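Local atomic coordinates of cellulase (PDB entry 6XSO), a protein that probably hydrolyses internal beta-1,4 linkages of cellulose and, as a broad-specificity GH5_4 endoglucanase, of other plant polysaccharides such as xylan. Residues A[42-47]-A[129-134]; A[204-209]-A[252-257]; A[272-277]-A[309-314]. One frame throughout, in Å; residues are numbered along the deposited sequence.

Contact 1: A[42-47]-A[129-134]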
# COMPACT_ATOMS: atom_id res chain seq x y z
N ASN A 42 -12.88 -8.65 3.75
CA ASN A 42 -14.05 -8.14 4.45
C ASN A 42 -15.30 -8.59 3.72
O ASN A 42 -15.27 -8.84 2.51
CB ASN A 42 -13.99 -6.61 4.57
CG ASN A 42 -14.18 -5.90 3.24
OD1 ASN A 42 -15.27 -5.38 2.97
ND2 ASN A 42 -13.14 -5.86 2.42
N ASP A 43 -16.40 -8.67 4.46
CA ASP A 43 -17.71 -9.00 3.89
C ASP A 43 -18.75 -8.23 4.69
O ASP A 43 -19.04 -8.59 5.83
CB ASP A 43 -17.95 -10.50 3.97
CG ASP A 43 -19.27 -10.92 3.36
OD1 ASP A 43 -20.13 -10.04 3.12
OD2 ASP A 43 -19.44 -12.14 3.13
N ALA A 44 -19.29 -7.16 4.10
CA ALA A 44 -20.18 -6.29 4.86
C ALA A 44 -21.46 -6.98 5.30
O ALA A 44 -22.16 -6.46 6.18
CB ALA A 44 -20.52 -5.05 4.03
N THR A 45 -21.79 -8.14 4.71
CA THR A 45 -23.01 -8.85 5.07
C THR A 45 -22.82 -9.72 6.31
O THR A 45 -23.79 -10.34 6.76
CB THR A 45 -23.50 -9.76 3.93
OG1 THR A 45 -22.63 -10.89 3.79
CG2 THR A 45 -23.56 -8.98 2.63
N LYS A 46 -21.60 -9.81 6.82
CA LYS A 46 -21.27 -10.66 7.95
C LYS A 46 -20.79 -9.81 9.12
O LYS A 46 -20.38 -8.65 8.95
CB LYS A 46 -20.15 -11.66 7.61
CG LYS A 46 -20.34 -12.43 6.32
CD LYS A 46 -21.01 -13.77 6.55
CE LYS A 46 -20.69 -14.72 5.39
NZ LYS A 46 -21.92 -15.39 4.88
N THR A 47 -20.87 -10.41 10.30
CA THR A 47 -20.27 -9.91 11.53
C THR A 47 -19.33 -11.00 12.03
O THR A 47 -19.70 -12.18 12.02
CB THR A 47 -21.37 -9.62 12.56
OG1 THR A 47 -22.24 -8.60 12.06
CG2 THR A 47 -20.79 -9.17 13.89
N LYS A 129 -19.93 -1.25 -3.69
CA LYS A 129 -20.44 -2.35 -4.49
C LYS A 129 -21.39 -3.17 -3.65
O LYS A 129 -20.97 -3.76 -2.64
CB LYS A 129 -19.26 -3.21 -4.98
CG LYS A 129 -19.64 -4.48 -5.73
CD LYS A 129 -20.47 -4.20 -6.96
CE LYS A 129 -20.36 -5.34 -7.97
NZ LYS A 129 -20.17 -6.66 -7.32
N ASP A 130 -22.65 -3.22 -4.05
CA ASP A 130 -23.68 -4.02 -3.38
C ASP A 130 -23.75 -3.61 -1.92
O ASP A 130 -23.97 -2.42 -1.65
CB ASP A 130 -23.40 -5.49 -3.67
CG ASP A 130 -23.49 -5.82 -5.15
OD1 ASP A 130 -24.36 -5.25 -5.83
OD2 ASP A 130 -22.67 -6.64 -5.62
N ALA A 131 -23.57 -4.52 -0.97
CA ALA A 131 -23.67 -4.19 0.45
C ALA A 131 -22.46 -3.42 0.97
O ALA A 131 -22.53 -2.86 2.07
CB ALA A 131 -23.84 -5.47 1.27
N PHE A 132 -21.38 -3.35 0.20
CA PHE A 132 -20.17 -2.67 0.63
C PHE A 132 -20.24 -1.19 0.26
O PHE A 132 -20.45 -0.85 -0.92
CB PHE A 132 -18.95 -3.31 -0.01
CG PHE A 132 -17.67 -2.57 0.24
CD1 PHE A 132 -17.15 -1.73 -0.73
CD2 PHE A 132 -17.00 -2.70 1.44
CE1 PHE A 132 -15.99 -1.04 -0.50
CE2 PHE A 132 -15.83 -2.01 1.68
CZ PHE A 132 -15.31 -1.18 0.70
N LYS A 133 -20.09 -0.32 1.25
CA LYS A 133 -19.95 1.12 1.02
C LYS A 133 -18.77 1.59 1.86
O LYS A 133 -18.84 1.54 3.10
CB LYS A 133 -21.21 1.91 1.39
CG LYS A 133 -21.21 3.26 0.66
CD LYS A 133 -22.35 4.20 1.04
CE LYS A 133 -22.52 5.26 -0.04
NZ LYS A 133 -23.26 6.47 0.41
N SER A 134 -17.70 2.02 1.21
CA SER A 134 -16.51 2.42 1.96
C SER A 134 -16.80 3.67 2.78
O SER A 134 -17.53 4.56 2.35
CB SER A 134 -15.36 2.70 1.00
OG SER A 134 -15.73 3.70 0.06
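The first torsions turn Asn42 and Phe132 to each other: CG of Asn42 sits between its backbone N and carbonyl carbon (chi1 70°), while CG of Phe132 lies anti to its own N (chi1 172°). The two side chains cross at about a right angle, and Asn42 OD1 comes obliquely to the ring, 3.5 Å from Phe132 CD2. That atom also accepts a hydrogen bond from Tyr86 OH, which satisfies the oxygen of the buried Asn42 beside the ring. Small residues suit the outer part of the contact, where two beta turns approach each other. Ala44 CB rests 3.6 Å from Ala131 O, and the methyl Thr45 CG2 is 3.8 Å from Ala131 CB. Thr45 turns its hydroxyl back to its own loop: Asp43 OD1 takes Thr45 OG1 at 2.7 Å and Thr45 N at 3.0 Å, both from the same face of the carboxylate, the second closing an Asx turn. No hydrogen bond joins the two segments. They lie in the loops after the first and third strands of the TIM barrel, at the end where such enzymes carry their active sites; one leads from strand 31-34 to helix 51-55, the other from strand 116-119 to helix 140-161.

Contact 2: A[204-209]-A[252-257]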
# COMPACT_ATOMS: atom_id res chain seq x y z
N ASN A 204 -9.08 18.17 -1.71
CA ASN A 204 -9.09 18.70 -0.35
C ASN A 204 -9.22 17.57 0.68
O ASN A 204 -8.59 17.61 1.74
CB ASN A 204 -10.24 19.69 -0.16
CG ASN A 204 -9.96 21.05 -0.78
OD1 ASN A 204 -8.88 21.32 -1.31
ND2 ASN A 204 -10.97 21.92 -0.74
N ALA A 205 -10.08 16.59 0.39
CA ALA A 205 -10.28 15.46 1.31
C ALA A 205 -9.04 14.58 1.40
O ALA A 205 -8.63 14.19 2.50
CB ALA A 205 -11.48 14.63 0.88
N ILE A 206 -8.45 14.23 0.25
CA ILE A 206 -7.19 13.47 0.26
C ILE A 206 -6.18 14.18 1.14
O ILE A 206 -5.53 13.58 2.00
CB ILE A 206 -6.66 13.28 -1.17
CG1 ILE A 206 -7.53 12.31 -1.96
CG2 ILE A 206 -5.18 12.83 -1.10
CD1 ILE A 206 -7.39 10.87 -1.57
N ASN A 207 -6.00 15.48 0.91
CA ASN A 207 -4.98 16.22 1.63
C ASN A 207 -5.33 16.34 3.11
O ASN A 207 -4.42 16.26 3.94
CB ASN A 207 -4.76 17.58 0.99
CG ASN A 207 -4.18 17.48 -0.40
OD1 ASN A 207 -3.53 16.48 -0.75
ND2 ASN A 207 -4.40 18.50 -1.21
N GLY A 208 -6.62 16.43 3.42
CA GLY A 208 -7.04 16.46 4.81
C GLY A 208 -6.79 15.14 5.52
O GLY A 208 -6.26 15.13 6.63
N TYR A 209 -7.17 14.02 4.90
CA TYR A 209 -6.89 12.72 5.51
C TYR A 209 -5.38 12.51 5.68
O TYR A 209 -4.93 11.98 6.71
CB TYR A 209 -7.51 11.61 4.67
CG TYR A 209 -8.99 11.36 4.96
CD1 TYR A 209 -9.39 10.85 6.19
CD2 TYR A 209 -9.97 11.62 4.00
CE1 TYR A 209 -10.72 10.61 6.48
CE2 TYR A 209 -11.31 11.36 4.27
CZ TYR A 209 -11.67 10.86 5.51
OH TYR A 209 -12.96 10.56 5.86
N SER A 252 -0.35 16.09 -9.04
CA SER A 252 -0.05 17.50 -8.86
C SER A 252 -0.88 18.14 -7.77
O SER A 252 -0.48 19.20 -7.27
CB SER A 252 -0.29 18.26 -10.16
OG SER A 252 -1.67 18.34 -10.46
N LYS A 253 -2.02 17.55 -7.42
CA LYS A 253 -2.91 18.12 -6.42
C LYS A 253 -2.72 17.51 -5.04
O LYS A 253 -3.47 17.85 -4.11
CB LYS A 253 -4.37 17.97 -6.87
CG LYS A 253 -4.70 18.60 -8.21
CD LYS A 253 -4.72 20.08 -8.17
CE LYS A 253 -5.14 20.62 -9.53
NZ LYS A 253 -4.87 22.07 -9.61
N LEU A 254 -1.74 16.62 -4.87
CA LEU A 254 -1.41 16.08 -3.56
C LEU A 254 -0.54 17.09 -2.82
O LEU A 254 0.42 17.62 -3.39
CB LEU A 254 -0.65 14.76 -3.72
CG LEU A 254 -0.27 14.06 -2.43
CD1 LEU A 254 -1.51 13.67 -1.61
CD2 LEU A 254 0.56 12.82 -2.66
N VAL A 255 -0.89 17.36 -1.57
CA VAL A 255 -0.13 18.27 -0.72
C VAL A 255 0.52 17.44 0.38
O VAL A 255 -0.17 16.71 1.12
CB VAL A 255 -1.01 19.38 -0.14
CG1 VAL A 255 -0.25 20.12 0.96
CG2 VAL A 255 -1.48 20.33 -1.22
N ILE A 256 1.84 17.51 0.46
CA ILE A 256 2.57 16.84 1.54
C ILE A 256 2.28 17.56 2.85
O ILE A 256 2.45 18.79 2.92
CB ILE A 256 4.07 16.84 1.25
CG1 ILE A 256 4.39 16.15 -0.08
CG2 ILE A 256 4.81 16.18 2.41
CD1 ILE A 256 3.93 14.72 -0.18
N PRO A 257 1.85 16.87 3.91
CA PRO A 257 1.47 17.58 5.13
C PRO A 257 2.60 18.43 5.70
O PRO A 257 3.78 18.09 5.62
CB PRO A 257 1.08 16.46 6.09
CG PRO A 257 0.54 15.41 5.20
CD PRO A 257 1.40 15.47 3.94
O HOH W 1 -1.87 17.24 3.27
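Asn207 and Val255 cross at about a right angle, and the asparagine amide reaches from its helix to the facing loop. Its CG lies anti to the carbonyl carbon, beside the backbone N (chi1 -66°), which sets CG close to Val255. The two ends of the amide do complementary work: Asn207 OD1 accepts from Val255 N at 2.9 Å, and Asn207 ND2 donates to Lys253 O at 3.1 Å. Both bonds are nearly straight at the hydrogen, but Val255 N stands well above the plane of the Asn207 carbonyl, whereas ND2 meets Lys253 O in that carbonyl's plane. Asparagine suits the place because one short side chain offers both an acceptor and a donor. Val255 CG2 packs 3.4 Å from Asn207 ND2. An alanine here would probably leave Val255 N and Lys253 O without their side-chain partners. Ile206 and Leu254 also cross at about a right angle, with Ile206 CG2 3.8 Å from Leu254 CD1, a buried apolar pair. A water donates to both Asn207 O and Val255 O, at 2.8 Å each. Helix 196-219 lies between the fourth and fifth strands of the TIM barrel, and the loop leads from helix 249-252 into the sixth, with Leu254 also touching helix 279-298.

Contact 3: A[272-277]-A[309-314]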
# COMPACT_ATOMS: atom_id res chain seq x y z
N PRO A 272 -0.23 -1.85 -15.34
CA PRO A 272 -0.20 -1.46 -16.75
C PRO A 272 -0.76 -2.54 -17.66
O PRO A 272 -0.64 -3.73 -17.39
CB PRO A 272 1.29 -1.26 -17.03
CG PRO A 272 1.95 -1.13 -15.71
CD PRO A 272 1.10 -1.87 -14.72
N THR A 273 -1.28 -2.10 -18.80
CA THR A 273 -1.73 -3.03 -19.82
C THR A 273 -0.54 -3.44 -20.69
O THR A 273 0.17 -2.59 -21.23
CB THR A 273 -2.80 -2.37 -20.68
OG1 THR A 273 -3.93 -1.98 -19.88
CG2 THR A 273 -3.29 -3.32 -21.74
N ILE A 274 -0.33 -4.75 -20.81
CA ILE A 274 0.69 -5.27 -21.72
C ILE A 274 0.09 -6.05 -22.87
O ILE A 274 0.73 -6.17 -23.93
CB ILE A 274 1.76 -6.11 -20.99
CG1 ILE A 274 1.19 -7.40 -20.41
CG2 ILE A 274 2.44 -5.27 -19.91
CD1 ILE A 274 2.28 -8.39 -19.91
N ALA A 275 -1.13 -6.57 -22.74
CA ALA A 275 -1.74 -7.31 -23.83
C ALA A 275 -1.96 -6.41 -25.04
O ALA A 275 -2.44 -5.29 -24.92
CB ALA A 275 -3.06 -7.91 -23.36
N GLY A 276 -1.59 -6.92 -26.21
CA GLY A 276 -1.72 -6.18 -27.45
C GLY A 276 -0.60 -5.22 -27.73
O GLY A 276 -0.66 -4.50 -28.73
N LYS A 277 0.43 -5.19 -26.89
CA LYS A 277 1.55 -4.27 -27.05
C LYS A 277 2.84 -5.03 -27.29
O LYS A 277 3.01 -6.18 -26.87
CB LYS A 277 1.72 -3.41 -25.80
CG LYS A 277 0.54 -2.49 -25.53
CD LYS A 277 0.78 -1.65 -24.30
CE LYS A 277 -0.45 -0.79 -24.00
NZ LYS A 277 -0.26 0.00 -22.76
N TRP A 309 1.61 -3.68 -7.72
CA TRP A 309 1.70 -3.77 -9.17
C TRP A 309 1.52 -5.21 -9.63
O TRP A 309 1.69 -6.16 -8.87
CB TRP A 309 3.01 -3.22 -9.71
CG TRP A 309 4.23 -4.07 -9.35
CD1 TRP A 309 4.79 -4.20 -8.10
CD2 TRP A 309 5.02 -4.88 -10.23
NE1 TRP A 309 5.88 -5.05 -8.16
CE2 TRP A 309 6.04 -5.47 -9.45
CE3 TRP A 309 4.97 -5.17 -11.59
CZ2 TRP A 309 7.00 -6.32 -9.99
CZ3 TRP A 309 5.93 -6.01 -12.14
CH2 TRP A 309 6.93 -6.57 -11.33
N SER A 310 1.16 -5.32 -10.91
CA SER A 310 1.08 -6.53 -11.72
C SER A 310 0.71 -5.98 -13.10
O SER A 310 1.02 -4.82 -13.40
CB SER A 310 0.10 -7.54 -11.16
OG SER A 310 0.15 -8.72 -11.97
N THR A 311 0.04 -6.76 -13.94
CA THR A 311 -0.47 -6.25 -15.20
C THR A 311 -1.97 -6.06 -15.09
O THR A 311 -2.61 -6.47 -14.11
CB THR A 311 -0.17 -7.18 -16.37
OG1 THR A 311 -0.90 -8.39 -16.19
CG2 THR A 311 1.31 -7.45 -16.46
N SER A 312 -2.55 -5.46 -16.13
CA SER A 312 -3.96 -5.12 -16.10
C SER A 312 -4.86 -6.34 -16.04
O SER A 312 -6.02 -6.22 -15.63
CB SER A 312 -4.32 -4.30 -17.34
OG SER A 312 -4.18 -5.09 -18.52
N ASN A 313 -4.36 -7.51 -16.41
CA ASN A 313 -5.16 -8.73 -16.39
C ASN A 313 -4.93 -9.58 -15.14
O ASN A 313 -5.33 -10.74 -15.11
CB ASN A 313 -4.90 -9.54 -17.66
CG ASN A 313 -5.50 -8.90 -18.90
OD1 ASN A 313 -6.60 -8.33 -18.87
ND2 ASN A 313 -4.78 -8.99 -20.02
N VAL A 314 -4.34 -9.00 -14.10
CA VAL A 314 -4.07 -9.74 -12.86
C VAL A 314 -5.32 -10.45 -12.34
O VAL A 314 -5.24 -11.57 -11.83
CB VAL A 314 -3.45 -8.80 -11.80
CG1 VAL A 314 -4.42 -7.69 -11.39
CG2 VAL A 314 -2.96 -9.61 -10.60
O HOH W 2 -2.28 -6.60 -19.91
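Pro272 and Ser312 are joined by a backbone hydrogen bond: Ser312 N donates to Pro272 O at 2.9 Å. The bond is bent, 133° at the hydrogen, and the donor stands above the carbonyl plane. The same oxygen receives a CA-H...O contact from Thr311 CA at 3.3 Å. Pro272 CD lies 3.2 Å from Ser310 O; a proline has no N-H to offer, so a ring carbon faces that carbonyl instead. Thr273 and Ser312 bring their hydroxyls near each other, but at 3.4 Å between Thr273 OG1 and Ser312 OG any hydrogen bond is weak. Ser312 OG is hydrogen-bonded, at 2.8 Å, to a water, and that water accepts from Ile274 N, bridging the two loops. Branched side chains supply the apolar part: Ile274 crosses Thr311 at about a right angle, its CG1 between the backbone N and the carbonyl carbon (chi1 67°) and chi2, 169°, extending CD1 to 3.7 Å from Thr311 CG2. Ala275 CB meets Asn313 ND2 at 3.9 Å, where a methyl fits against the amide.

In the TIM barrel of family 5 these are the loops that follow the sixth and seventh strands, 264-270 and 304-309. Each contains a beta turn, type II from Ile274 to Lys277 and type I from Thr311 to Val314. Gly276 suits the first turn: at its backbone angles, with phi positive, a CB would be jammed against the carbonyl oxygen of the residue before.

Further out, Asp320 of helix 320-323 holds both Thr311 OG1 and Asn313 ND2, one through each carboxylate oxygen, and thereby positions two residues of the first shell. Lys277 NZ returns to Thr273 O at 3.0 Å and forms a salt bridge with Asp285. Phe331 of helix 325-341 packs on Pro272 and Thr311.

All three contacts lie around one eight-stranded parallel barrel but do not touch one another. Their centres lie about 27 to 29 Å apart. Contacts 1 and 3 each join loops that follow barrel strands, and so lie at the end of the barrel where TIM-barrel enzymes carry their active sites; contact 2 instead ties a helix to the loop leading into strand 264-270. The closest approach is between contacts 1 and 2, about 8 Å at the nearest atoms. The bound hydroxybutanedioic acid lies about 6 Å from the side chain of Ala275 in contact 3, and the sodium ion about 12 Å from that of Asn42 in contact 1.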